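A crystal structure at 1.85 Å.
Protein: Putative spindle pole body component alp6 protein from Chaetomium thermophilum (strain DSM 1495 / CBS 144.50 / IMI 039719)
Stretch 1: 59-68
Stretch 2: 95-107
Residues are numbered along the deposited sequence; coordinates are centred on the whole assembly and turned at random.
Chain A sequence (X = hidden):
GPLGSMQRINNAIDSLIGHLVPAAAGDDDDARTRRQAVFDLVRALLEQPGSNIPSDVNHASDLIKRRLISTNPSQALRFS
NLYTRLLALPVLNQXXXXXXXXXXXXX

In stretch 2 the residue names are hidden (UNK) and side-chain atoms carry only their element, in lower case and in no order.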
# COMPACT_ATOMS: atom_id res chain seq x y z
N HIS A 59 -14.92 -1.62 10.08
CA HIS A 59 -14.94 -0.18 9.83
C HIS A 59 -14.56 0.14 8.39
O HIS A 59 -15.26 0.90 7.70
CB HIS A 59 -14.00 0.53 10.80
CG HIS A 59 -13.91 2.01 10.60
ND1 HIS A 59 -12.82 2.62 10.03
CD2 HIS A 59 -14.79 3.00 10.89
CE1 HIS A 59 -13.02 3.92 9.98
NE2 HIS A 59 -14.21 4.18 10.49
N ALA A 60 -13.44 -0.41 7.91
CA ALA A 60 -13.03 -0.16 6.53
C ALA A 60 -14.01 -0.78 5.54
O ALA A 60 -14.32 -0.18 4.50
CB ALA A 60 -11.62 -0.69 6.28
N SER A 61 -14.50 -1.98 5.84
CA SER A 61 -15.45 -2.63 4.95
C SER A 61 -16.78 -1.88 4.90
O SER A 61 -17.44 -1.86 3.85
CB SER A 61 -15.65 -4.08 5.38
OG SER A 61 -16.06 -4.15 6.74
N ASP A 62 -17.19 -1.28 6.02
CA ASP A 62 -18.39 -0.45 6.00
C ASP A 62 -18.17 0.82 5.20
O ASP A 62 -19.07 1.28 4.48
CB ASP A 62 -18.83 -0.12 7.43
CG ASP A 62 -19.70 -1.19 8.03
OD1 ASP A 62 -19.40 -1.64 9.16
OD2 ASP A 62 -20.69 -1.59 7.39
N LEU A 63 -16.97 1.41 5.30
CA LEU A 63 -16.65 2.57 4.48
C LEU A 63 -16.64 2.20 3.00
O LEU A 63 -17.12 2.97 2.16
CB LEU A 63 -15.30 3.16 4.89
CG LEU A 63 -15.22 4.00 6.16
CD1 LEU A 63 -13.77 4.30 6.50
CD2 LEU A 63 -15.99 5.29 5.99
N ILE A 64 -16.10 1.02 2.67
CA ILE A 64 -16.04 0.60 1.28
C ILE A 64 -17.43 0.32 0.74
O ILE A 64 -17.77 0.73 -0.38
CB ILE A 64 -15.12 -0.62 1.13
CG1 ILE A 64 -13.66 -0.24 1.38
CG2 ILE A 64 -15.28 -1.25 -0.25
CD1 ILE A 64 -12.72 -1.42 1.48
N LYS A 65 -18.27 -0.36 1.52
CA LYS A 65 -19.62 -0.66 1.05
C LYS A 65 -20.40 0.61 0.77
O LYS A 65 -21.01 0.76 -0.30
CB LYS A 65 -20.35 -1.54 2.07
CG LYS A 65 -21.32 -2.54 1.44
CD LYS A 65 -22.24 -3.17 2.48
CE LYS A 65 -21.45 -3.67 3.69
NZ LYS A 65 -20.44 -4.71 3.35
N ARG A 66 -20.40 1.56 1.71
CA ARG A 66 -21.18 2.77 1.51
C ARG A 66 -20.62 3.60 0.36
O ARG A 66 -21.38 4.27 -0.35
CB ARG A 66 -21.25 3.60 2.79
CG ARG A 66 -22.42 3.23 3.70
CD ARG A 66 -23.71 3.01 2.90
NE ARG A 66 -24.90 3.01 3.75
CZ ARG A 66 -25.69 1.96 3.93
NH1 ARG A 66 -25.44 0.81 3.32
NH2 ARG A 66 -26.75 2.06 4.73
N ARG A 67 -19.31 3.56 0.16
CA ARG A 67 -18.72 4.17 -1.03
C ARG A 67 -19.25 3.51 -2.30
O ARG A 67 -19.64 4.19 -3.25
CB ARG A 67 -17.19 4.08 -0.95
CG ARG A 67 -16.47 4.23 -2.27
CD ARG A 67 -15.86 5.60 -2.42
NE ARG A 67 -15.02 5.69 -3.61
CZ ARG A 67 -14.50 6.83 -4.07
NH1 ARG A 67 -14.74 7.97 -3.44
NH2 ARG A 67 -13.75 6.82 -5.16
N LEU A 68 -19.31 2.17 -2.31
CA LEU A 68 -19.72 1.42 -3.50
C LEU A 68 -21.20 1.53 -3.83
O LEU A 68 -21.60 1.11 -4.92
CB LEU A 68 -19.36 -0.06 -3.36
CG LEU A 68 -17.89 -0.43 -3.50
CD1 LEU A 68 -17.69 -1.93 -3.34
CD2 LEU A 68 -17.33 0.05 -4.83
N UNK A 95 -5.86 -7.43 8.35
CA UNK A 95 -6.81 -7.31 7.25
C UNK A 95 -7.52 -5.97 7.27
O UNK A 95 -7.73 -5.36 6.21
c UNK A 95 -7.19 -9.82 7.01
c UNK A 95 -7.82 -8.47 7.30
n UNK A 95 -6.99 -12.81 8.04
c UNK A 95 -8.25 -10.92 6.99
c UNK A 95 -7.63 -12.30 6.79
N UNK A 96 -7.89 -5.48 8.46
CA UNK A 96 -8.57 -4.19 8.56
C UNK A 96 -7.73 -3.08 7.93
O UNK A 96 -8.27 -2.19 7.26
c UNK A 96 -6.86 0.36 10.58
c UNK A 96 -5.20 -0.87 11.83
c UNK A 96 -7.61 -3.36 10.75
c UNK A 96 -5.68 0.31 11.33
c UNK A 96 -8.85 -3.85 10.03
c UNK A 96 -6.70 -4.12 11.44
c UNK A 96 -7.59 -0.79 10.31
c UNK A 96 -7.13 -2.01 10.82
c UNK A 96 -5.93 -2.03 11.57
n UNK A 96 -5.70 -3.33 11.93
N UNK A 97 -6.42 -3.13 8.12
CA UNK A 97 -5.62 -2.01 7.64
C UNK A 97 -5.39 -2.09 6.14
O UNK A 97 -5.30 -1.04 5.48
c UNK A 97 -4.28 -1.97 8.40
N UNK A 98 -5.30 -3.30 5.58
CA UNK A 98 -5.18 -3.39 4.13
C UNK A 98 -6.44 -2.87 3.46
O UNK A 98 -6.37 -2.13 2.48
c UNK A 98 -3.65 -5.34 4.53
c UNK A 98 -3.43 -6.85 4.54
c UNK A 98 -4.54 -4.86 2.23
c UNK A 98 -4.84 -4.84 3.71
N UNK A 99 -7.60 -3.19 4.02
CA UNK A 99 -8.85 -2.67 3.46
C UNK A 99 -8.93 -1.16 3.65
O UNK A 99 -9.46 -0.45 2.78
c UNK A 99 -10.60 -4.83 2.12
c UNK A 99 -10.27 -4.80 3.61
c UNK A 99 -10.05 -3.37 4.09
c UNK A 99 -11.40 -5.40 4.39
N UNK A 100 -8.44 -0.65 4.78
CA UNK A 100 -8.38 0.79 4.96
C UNK A 100 -7.53 1.44 3.88
O UNK A 100 -7.91 2.47 3.30
c UNK A 100 -8.58 5.22 7.40
c UNK A 100 -7.10 3.54 6.58
c UNK A 100 -8.08 2.58 6.72
o UNK A 100 -8.85 6.53 7.75
c UNK A 100 -9.57 4.28 7.55
c UNK A 100 -9.32 2.98 7.21
c UNK A 100 -7.34 4.86 6.91
c UNK A 100 -7.83 1.14 6.34
N UNK A 101 -6.39 0.83 3.56
CA UNK A 101 -5.53 1.35 2.50
C UNK A 101 -6.29 1.42 1.18
O UNK A 101 -6.28 2.45 0.50
c UNK A 101 -4.29 0.47 2.35
c UNK A 101 -3.50 0.76 1.07
c UNK A 101 -2.54 -0.36 0.72
c UNK A 101 -2.76 2.09 1.20
N UNK A 102 -6.96 0.33 0.80
CA UNK A 102 -7.72 0.35 -0.44
C UNK A 102 -8.79 1.43 -0.43
O UNK A 102 -8.95 2.16 -1.42
c UNK A 102 -8.35 -1.03 -0.70
c UNK A 102 -7.36 -2.18 -0.85
c UNK A 102 -8.07 -3.46 -1.28
c UNK A 102 -6.28 -1.84 -1.85
N UNK A 103 -9.53 1.57 0.67
CA UNK A 103 -10.54 2.63 0.74
C UNK A 103 -9.92 4.00 0.50
O UNK A 103 -10.51 4.84 -0.19
c UNK A 103 -11.25 2.60 2.09
n UNK A 103 -13.27 4.10 1.82
c UNK A 103 -13.71 5.26 2.25
c UNK A 103 -12.03 3.84 2.38
c UNK A 103 -11.75 4.91 3.16
n UNK A 103 -12.81 5.78 3.07
N UNK A 104 -8.74 4.24 1.06
CA UNK A 104 -8.10 5.55 0.89
C UNK A 104 -7.70 5.80 -0.56
O UNK A 104 -7.76 6.93 -1.04
c UNK A 104 -7.84 6.92 3.75
c UNK A 104 -6.87 5.65 1.80
c UNK A 104 -7.20 5.63 3.27
n UNK A 104 -7.01 7.92 4.03
o UNK A 104 -9.07 7.02 3.85
N UNK A 105 -7.27 4.76 -1.27
CA UNK A 105 -6.88 4.87 -2.67
C UNK A 105 -8.05 4.74 -3.63
O UNK A 105 -7.85 4.88 -4.84
c UNK A 105 -3.85 5.26 -2.53
c UNK A 105 -3.60 2.77 -2.42
c UNK A 105 -5.82 3.81 -3.00
c UNK A 105 -4.53 3.95 -2.19
N UNK A 106 -9.26 4.50 -3.13
CA UNK A 106 -10.41 4.31 -4.01
C UNK A 106 -10.68 5.59 -4.80
O UNK A 106 -10.57 6.69 -4.27
c UNK A 106 -11.64 3.91 -3.21
N UNK A 107 -11.06 5.42 -6.06
CA UNK A 107 -11.14 6.54 -6.99
C UNK A 107 -12.35 6.41 -7.92
O UNK A 107 -12.21 6.10 -9.11
o UNK A 107 -10.44 8.90 -8.32
c UNK A 107 -9.84 6.65 -7.81
c UNK A 107 -9.79 7.90 -8.67
o UNK A 107 -9.08 7.88 -9.70

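Position 95 carries four carbons in a row ending in a nitrogen. It is out of reach of stretch 1. This is Lys95.

Position 96 has one carbon, then fused five- and six-membered rings with eight carbons and one nitrogen. Its backbone O lies 3.8 Å from Ala60 CB. The residue is Trp96.

Position 97 has a single side-chain carbon, pointing away from stretch 1. It is Ala97.

Position 98 has four carbons, forked at the first, with one arm two carbons long. Its CA-to-CB bond also points away. That branching gives Ile98.

Position 99 has four carbons, forked at the second. Its CA-to-CB bond points toward stretch 1, and its CB is 3.8 Å from Ala60 CB. The fork identifies Leu99. Its CD2 lies 4.1 Å from Ile64 CD1.

Position 100 shows one carbon, then a six-carbon ring bearing one oxygen. Its backbone N is 3.5 Å from Ala60 CB. This is Tyr100. The ring edge meets His59, with Tyr100 CE1 4.2 Å from His59 CE1. The same Tyr100 CE1 is 4.3 Å from Leu63 CD1.

Position 101 has four carbons, forked at the second, and its CA-to-CB bond points away. It is Leu101.

Position 102 repeats that pattern of atoms. Its CA-to-CB bond points sideways and it makes no close contact. It is Leu102.

Position 103 has one carbon, then a five-membered ring of three carbons and two nitrogens. Its CB packs 3.8 Å from Ile64 CG1. Such a ring means His103. Leu63 CB sits over one ring face, 3.7 Å from His103 CE1, in a CH-pi contact.

Position 104 has three carbons, the third carrying one oxygen and one nitrogen. It does not touch stretch 1. An oxygen and a nitrogen fit an amide, so it is Gln104.

Position 105 has four carbons, forked at the second, out of reach. It is Leu105.

Position 106 has one side-chain carbon. Its CB is 3.8 Å from Arg67 NE. It is Ala106.

Position 107 has two carbons, the second carrying two oxygens. The CA-to-CB bond points away from stretch 1; the backbone C is 3.1 Å from Arg67 NH2. It is Asp107.

The two helices run in broadly the same direction, at 29°, with axes 8.5 Å apart at closest. At the small Ala60 the backbones come close: Ala60 CA and Tyr100 CA are 5.0 Å apart. Apolar packing and the Leu63–His103 contact hold the middle. No hydrogen bond crosses the interface. Arg67 NE and His103 ND1 are buried without partners.

Stretch 2 (95-107) KWAILYLLHQLAD
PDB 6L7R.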